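Side-chain contacts in cytochrome P450 (CYP102L1) (Mycobacterium phage Adler, PDB 6N6Q), which is a bacteriophage-encoded, haem-binding cytochrome P450 that probably acts as a monooxygenase, its substrate not established: residues Asp138-Arg143 with Ile150-Glu155; Leu291-Thr296 with Tyr448-Ser453. All blocks are in the same frame, centred on the assembly; numbering follows the deposited sequence.

Both contacts lie on the same side of the chain's centre, with their own centres about 16 Å apart. Contact 1 closes along the chain before contact 2 opens. They meet directly where Ile152 CG2 packs at 3.7 Å against Leu291 CD1, so helix 152-169 and helix 265-296 touch between them. Leu463, in the turn before strand 464-469, joins them a second time: it touches Ile152 of contact 1 and both His292 and Tyr448 of contact 2. The haem is some way off: the side chain of Phe293 in contact 2 is about 13 Å from it.

Contact 1. Residues Asp138-Arg143 with Ile150-Glu155; sequences DAWNTR and IDIPAE
Helix 119-145 and the chain returning through strand 150-151 into helix 152-169 come closest at Arg143 and Ile150, whose CA atoms are 7.8 Å apart. Glu155 bends at chi2 (-82°), which turns its carboxylate to two donors. Trp140 NE1 gives a hydrogen bond to OE1 of Glu155 at 3.1 Å, nearly straight at 162°; the acceptor lies close to the indole plane, yet the N-H arrives from above the carboxylate plane. The other oxygen, Glu155 OE2, forms a salt bridge of 2.7 Å with Arg143 NH1, meeting the guanidinium at its edge, and accepts a weak hydrogen bond from His179. Strand 150-151, linking what are probably helices D and E of the P450 fold, edges an antiparallel sheet with 464-469 and 440-444, from which Leu467 touches both Trp140 and Ile150. Ile150 packs into the corner formed by the indole and the arginine chain. Its CD1 sits over the indole in a CH-pi contact, 3.8 Å from the centroid of the five-membered ring of Trp140, while its CG1 lies over one guanidinium face, 3.4 Å from Arg143 NE. At the far end of the six-membered ring, Trp140 CH2 comes only loosely to Ile152 CD1, at 4.4 Å.

Contact 2. Residues Leu291-Thr296 with Tyr448-Ser453; sequences LHFLAT and YELKVS
Leu450 extends from the 448-453 chain toward His292 and Phe293 on helix 265-296, and every carbon from its CB outward except the branch point has a close neighbour there. CB lies 3.9 Å from His292 NE2. Because CG stands anti to the backbone N (chi1 -178°), the two methyls are carried onward to the helix, where they part. CD1 settles over one face of the imidazole in a CH-pi contact, 4.2 Å from the centroid of the His292 ring and 15° off its normal. CD2 instead approaches the far end of the phenyl ring, 3.9 Å from Phe293 CZ, and is also near the imidazole. Helix 265-296 is the long helix that, as the I-helix of cytochromes P450, runs across the molecule past the haem; this contact falls at its C-terminal end, and the segment it meets leads into strand 451-454 of a two-stranded antiparallel hairpin with 458-461. The opposite imidazole face is occupied by Thr296 OG1, whose hydroxyl bonds to the backbone O of His292 at 3.0 Å, from above the carbonyl plane. Tyr448 presents a ring edge: its CE2 is 4.0 Å from His292 CE1, and its hydroxyl is hydrogen-bonded to the backbone O of Ser461 on the partner strand. Phe293, in turn, stacks with Phe391 and touches Leu341 of helix 329-341.

Contact 1. Residues Asp138-Arg143 with Ile150-Glu155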
loop_
_atom_site.group_PDB
_atom_site.type_symbol
_atom_site.label_atom_id
_atom_site.label_comp_id
_atom_site.label_asym_id
_atom_site.label_seq_id
_atom_site.Cartn_x
_atom_site.Cartn_y
_atom_site.Cartn_z
ATOM N N ASP A 138 1.568 13.826 19.153
ATOM C CA ASP A 138 0.947 14.449 20.317
ATOM C C ASP A 138 0.016 13.480 21.032
ATOM O O ASP A 138 -0.002 13.420 22.267
ATOM C CB ASP A 138 0.191 15.708 19.896
ATOM C CG ASP A 138 1.118 16.818 19.433
ATOM O OD1 ASP A 138 2.349 16.668 19.582
ATOM O OD2 ASP A 138 0.612 17.839 18.919
ATOM N N ALA A 139 -0.767 12.711 20.272
ATOM C CA ALA A 139 -1.639 11.716 20.887
ATOM C C ALA A 139 -0.830 10.603 21.541
ATOM O O ALA A 139 -1.188 10.118 22.621
ATOM C CB ALA A 139 -2.600 11.143 19.848
ATOM N N TRP A 140 0.271 10.190 20.907
ATOM C CA TRP A 140 1.106 9.138 21.473
ATOM C C TRP A 140 1.898 9.610 22.686
ATOM O O TRP A 140 2.410 8.772 23.436
ATOM C CB TRP A 140 2.051 8.582 20.406
ATOM C CG TRP A 140 1.388 7.590 19.493
ATOM C CD1 TRP A 140 0.054 7.313 19.417
ATOM C CD2 TRP A 140 2.030 6.737 18.536
ATOM N NE1 TRP A 140 -0.176 6.345 18.470
ATOM C CE2 TRP A 140 1.020 5.974 17.915
ATOM C CE3 TRP A 140 3.358 6.546 18.142
ATOM C CZ2 TRP A 140 1.297 5.035 16.924
ATOM C CZ3 TRP A 140 3.632 5.611 17.160
ATOM C CH2 TRP A 140 2.605 4.869 16.561
ATOM N N ASN A 141 2.017 10.923 22.894
ATOM C CA ASN A 141 2.622 11.423 24.125
ATOM C C ASN A 141 1.799 11.006 25.338
ATOM O O ASN A 141 2.344 10.527 26.340
ATOM C CB ASN A 141 2.757 12.946 24.073
ATOM C CG ASN A 141 3.884 13.406 23.169
ATOM O OD1 ASN A 141 4.856 12.680 22.947
ATOM N ND2 ASN A 141 3.764 14.622 22.649
ATOM N N THR A 142 0.477 11.179 25.259
ATOM C CA THR A 142 -0.391 10.813 26.373
ATOM C C THR A 142 -0.351 9.312 26.635
ATOM O O THR A 142 -0.394 8.874 27.790
ATOM C CB THR A 142 -1.823 11.267 26.087
ATOM O OG1 THR A 142 -1.819 12.651 25.718
ATOM C CG2 THR A 142 -2.699 11.079 27.316
ATOM N N ARG A 143 -0.262 8.507 25.574
ATOM C CA ARG A 143 -0.197 7.062 25.752
ATOM C C ARG A 143 1.143 6.628 26.329
ATOM O O ARG A 143 1.199 5.675 27.113
ATOM C CB ARG A 143 -0.465 6.360 24.421
ATOM C CG ARG A 143 -1.672 6.913 23.685
ATOM C CD ARG A 143 -2.119 5.994 22.570
ATOM N NE ARG A 143 -2.450 4.664 23.070
ATOM C CZ ARG A 143 -3.171 3.774 22.399
ATOM N NH1 ARG A 143 -3.648 4.075 21.198
ATOM N NH2 ARG A 143 -3.422 2.586 22.930
ATOM N N ILE A 150 0.135 -0.037 22.624
ATOM C CA ILE A 150 -0.494 0.554 21.451
ATOM C C ILE A 150 -0.618 -0.510 20.371
ATOM O O ILE A 150 0.374 -1.150 20.006
ATOM C CB ILE A 150 0.309 1.762 20.941
ATOM C CG1 ILE A 150 0.238 2.911 21.948
ATOM C CG2 ILE A 150 -0.181 2.196 19.571
ATOM C CD1 ILE A 150 1.016 4.138 21.530
ATOM N N ASP A 151 -1.834 -0.700 19.865
ATOM C CA ASP A 151 -2.035 -1.533 18.685
ATOM C C ASP A 151 -1.511 -0.780 17.469
ATOM O O ASP A 151 -2.132 0.183 17.008
ATOM C CB ASP A 151 -3.509 -1.892 18.530
ATOM C CG ASP A 151 -3.749 -2.904 17.426
ATOM O OD1 ASP A 151 -4.531 -2.609 16.498
ATOM O OD2 ASP A 151 -3.134 -3.992 17.477
ATOM N N ILE A 152 -0.361 -1.209 16.957
ATOM C CA ILE A 152 0.401 -0.444 15.970
ATOM C C ILE A 152 -0.280 -0.416 14.603
ATOM O O ILE A 152 -0.405 0.673 14.023
ATOM C CB ILE A 152 1.843 -0.974 15.867
ATOM C CG1 ILE A 152 2.546 -0.850 17.218
ATOM C CG2 ILE A 152 2.622 -0.218 14.801
ATOM C CD1 ILE A 152 2.646 0.575 17.721
ATOM N N PRO A 153 -0.727 -1.547 14.034
ATOM C CA PRO A 153 -1.354 -1.468 12.700
ATOM C C PRO A 153 -2.591 -0.584 12.655
ATOM O O PRO A 153 -2.781 0.152 11.679
ATOM C CB PRO A 153 -1.692 -2.934 12.385
ATOM C CG PRO A 153 -0.742 -3.720 13.203
ATOM C CD PRO A 153 -0.600 -2.948 14.477
ATOM N N ALA A 154 -3.439 -0.630 13.686
ATOM C CA ALA A 154 -4.647 0.190 13.673
ATOM C C ALA A 154 -4.315 1.673 13.784
ATOM O O ALA A 154 -4.899 2.499 13.072
ATOM C CB ALA A 154 -5.588 -0.233 14.800
ATOM N N GLU A 155 -3.387 2.029 14.673
ATOM C CA GLU A 155 -3.008 3.430 14.825
ATOM C C GLU A 155 -2.379 3.971 13.548
ATOM O O GLU A 155 -2.725 5.065 13.087
ATOM C CB GLU A 155 -2.051 3.591 16.007
ATOM C CG GLU A 155 -2.710 3.415 17.363
ATOM C CD GLU A 155 -3.409 4.672 17.844
ATOM O OE1 GLU A 155 -2.999 5.777 17.430
ATOM O OE2 GLU A 155 -4.366 4.555 18.640
#

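Contact 2. Residues Leu291-Thr296 with Tyr448-Ser453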
loop_
_atom_site.group_PDB
_atom_site.type_symbol
_atom_site.label_atom_id
_atom_site.label_comp_id
_atom_site.label_asym_id
_atom_site.label_seq_id
_atom_site.Cartn_x
_atom_site.Cartn_y
_atom_site.Cartn_z
ATOM N N LEU A 291 8.317 -0.480 12.241
ATOM C CA LEU A 291 8.335 -0.262 13.683
ATOM C C LEU A 291 8.681 -1.544 14.429
ATOM O O LEU A 291 9.396 -1.508 15.439
ATOM C CB LEU A 291 6.989 0.289 14.153
ATOM C CG LEU A 291 6.740 1.763 13.833
ATOM C CD1 LEU A 291 5.367 2.199 14.322
ATOM C CD2 LEU A 291 7.829 2.619 14.449
ATOM N N HIS A 292 8.189 -2.688 13.946
ATOM C CA HIS A 292 8.520 -3.959 14.583
ATOM C C HIS A 292 10.010 -4.255 14.476
ATOM O O HIS A 292 10.658 -4.606 15.468
ATOM C CB HIS A 292 7.711 -5.094 13.956
ATOM C CG HIS A 292 8.252 -6.453 14.271
ATOM N ND1 HIS A 292 8.063 -7.065 15.492
ATOM C CD2 HIS A 292 8.996 -7.310 13.533
ATOM C CE1 HIS A 292 8.657 -8.245 15.486
ATOM N NE2 HIS A 292 9.231 -8.418 14.309
ATOM N N PHE A 293 10.572 -4.120 13.273
ATOM C CA PHE A 293 11.981 -4.446 13.084
ATOM C C PHE A 293 12.894 -3.431 13.763
ATOM O O PHE A 293 14.018 -3.774 14.146
ATOM C CB PHE A 293 12.294 -4.555 11.591
ATOM C CG PHE A 293 11.785 -5.822 10.959
ATOM C CD1 PHE A 293 12.031 -7.052 11.549
ATOM C CD2 PHE A 293 11.048 -5.784 9.785
ATOM C CE1 PHE A 293 11.563 -8.222 10.974
ATOM C CE2 PHE A 293 10.577 -6.950 9.205
ATOM C CZ PHE A 293 10.833 -8.169 9.801
ATOM N N LEU A 294 12.434 -2.188 13.929
ATOM C CA LEU A 294 13.207 -1.220 14.702
ATOM C C LEU A 294 13.126 -1.508 16.195
ATOM O O LEU A 294 14.098 -1.275 16.923
ATOM C CB LEU A 294 12.725 0.202 14.412
ATOM C CG LEU A 294 13.085 0.810 13.055
ATOM C CD1 LEU A 294 12.340 2.120 12.848
ATOM C CD2 LEU A 294 14.586 1.022 12.931
ATOM N N ALA A 295 11.990 -2.015 16.669
ATOM C CA ALA A 295 11.835 -2.356 18.076
ATOM C C ALA A 295 12.463 -3.695 18.437
ATOM O O ALA A 295 12.507 -4.038 19.624
ATOM C CB ALA A 295 10.352 -2.374 18.455
ATOM N N THR A 296 12.949 -4.451 17.457
ATOM C CA THR A 296 13.487 -5.790 17.675
ATOM C C THR A 296 14.989 -5.886 17.456
ATOM O O THR A 296 15.683 -6.515 18.257
ATOM C CB THR A 296 12.770 -6.791 16.758
ATOM O OG1 THR A 296 11.420 -6.967 17.207
ATOM C CG2 THR A 296 13.481 -8.139 16.752
ATOM N N TYR A 448 6.410 -12.162 22.182
ATOM C CA TYR A 448 5.733 -12.037 20.901
ATOM C C TYR A 448 6.665 -12.421 19.759
ATOM O O TYR A 448 7.870 -12.155 19.799
ATOM C CB TYR A 448 5.225 -10.607 20.700
ATOM C CG TYR A 448 4.739 -10.323 19.294
ATOM C CD1 TYR A 448 3.444 -10.646 18.908
ATOM C CD2 TYR A 448 5.576 -9.735 18.353
ATOM C CE1 TYR A 448 2.999 -10.393 17.625
ATOM C CE2 TYR A 448 5.139 -9.479 17.068
ATOM C CZ TYR A 448 3.850 -9.809 16.710
ATOM O OH TYR A 448 3.408 -9.554 15.432
ATOM N N GLU A 449 6.096 -13.047 18.731
ATOM C CA GLU A 449 6.820 -13.373 17.513
ATOM C C GLU A 449 5.980 -12.970 16.309
ATOM O O GLU A 449 4.747 -12.947 16.369
ATOM C CB GLU A 449 7.184 -14.861 17.460
ATOM C CG GLU A 449 8.413 -15.196 18.291
ATOM C CD GLU A 449 8.324 -16.550 18.963
ATOM O OE1 GLU A 449 7.475 -17.368 18.550
ATOM O OE2 GLU A 449 9.100 -16.792 19.912
ATOM N N LEU A 450 6.666 -12.649 15.214
ATOM C CA LEU A 450 6.038 -12.000 14.068
ATOM C C LEU A 450 5.122 -12.976 13.340
ATOM O O LEU A 450 5.583 -13.968 12.768
ATOM C CB LEU A 450 7.106 -11.452 13.127
ATOM C CG LEU A 450 6.604 -10.700 11.894
ATOM C CD1 LEU A 450 5.757 -9.503 12.300
ATOM C CD2 LEU A 450 7.768 -10.263 11.022
ATOM N N LYS A 451 3.823 -12.692 13.361
ATOM C CA LYS A 451 2.831 -13.402 12.567
ATOM C C LYS A 451 2.189 -12.417 11.603
ATOM O O LYS A 451 1.839 -11.298 11.988
ATOM C CB LYS A 451 1.761 -14.054 13.454
ATOM C CG LYS A 451 1.997 -15.533 13.743
ATOM C CD LYS A 451 3.402 -15.792 14.269
ATOM C CE LYS A 451 3.608 -17.258 14.613
ATOM N NZ LYS A 451 2.713 -17.692 15.723
ATOM N N VAL A 452 2.044 -12.829 10.347
ATOM C CA VAL A 452 1.569 -11.952 9.283
ATOM C C VAL A 452 0.242 -12.486 8.766
ATOM O O VAL A 452 0.187 -13.585 8.197
ATOM C CB VAL A 452 2.592 -11.831 8.144
ATOM C CG1 VAL A 452 2.012 -11.020 7.000
ATOM C CG2 VAL A 452 3.875 -11.196 8.657
ATOM N N SER A 453 -0.822 -11.713 8.963
ATOM C CA SER A 453 -2.114 -12.030 8.377
ATOM C C SER A 453 -2.206 -11.433 6.978
ATOM O O SER A 453 -1.450 -10.532 6.607
ATOM C CB SER A 453 -3.256 -11.510 9.253
ATOM O OG SER A 453 -3.320 -10.095 9.230
#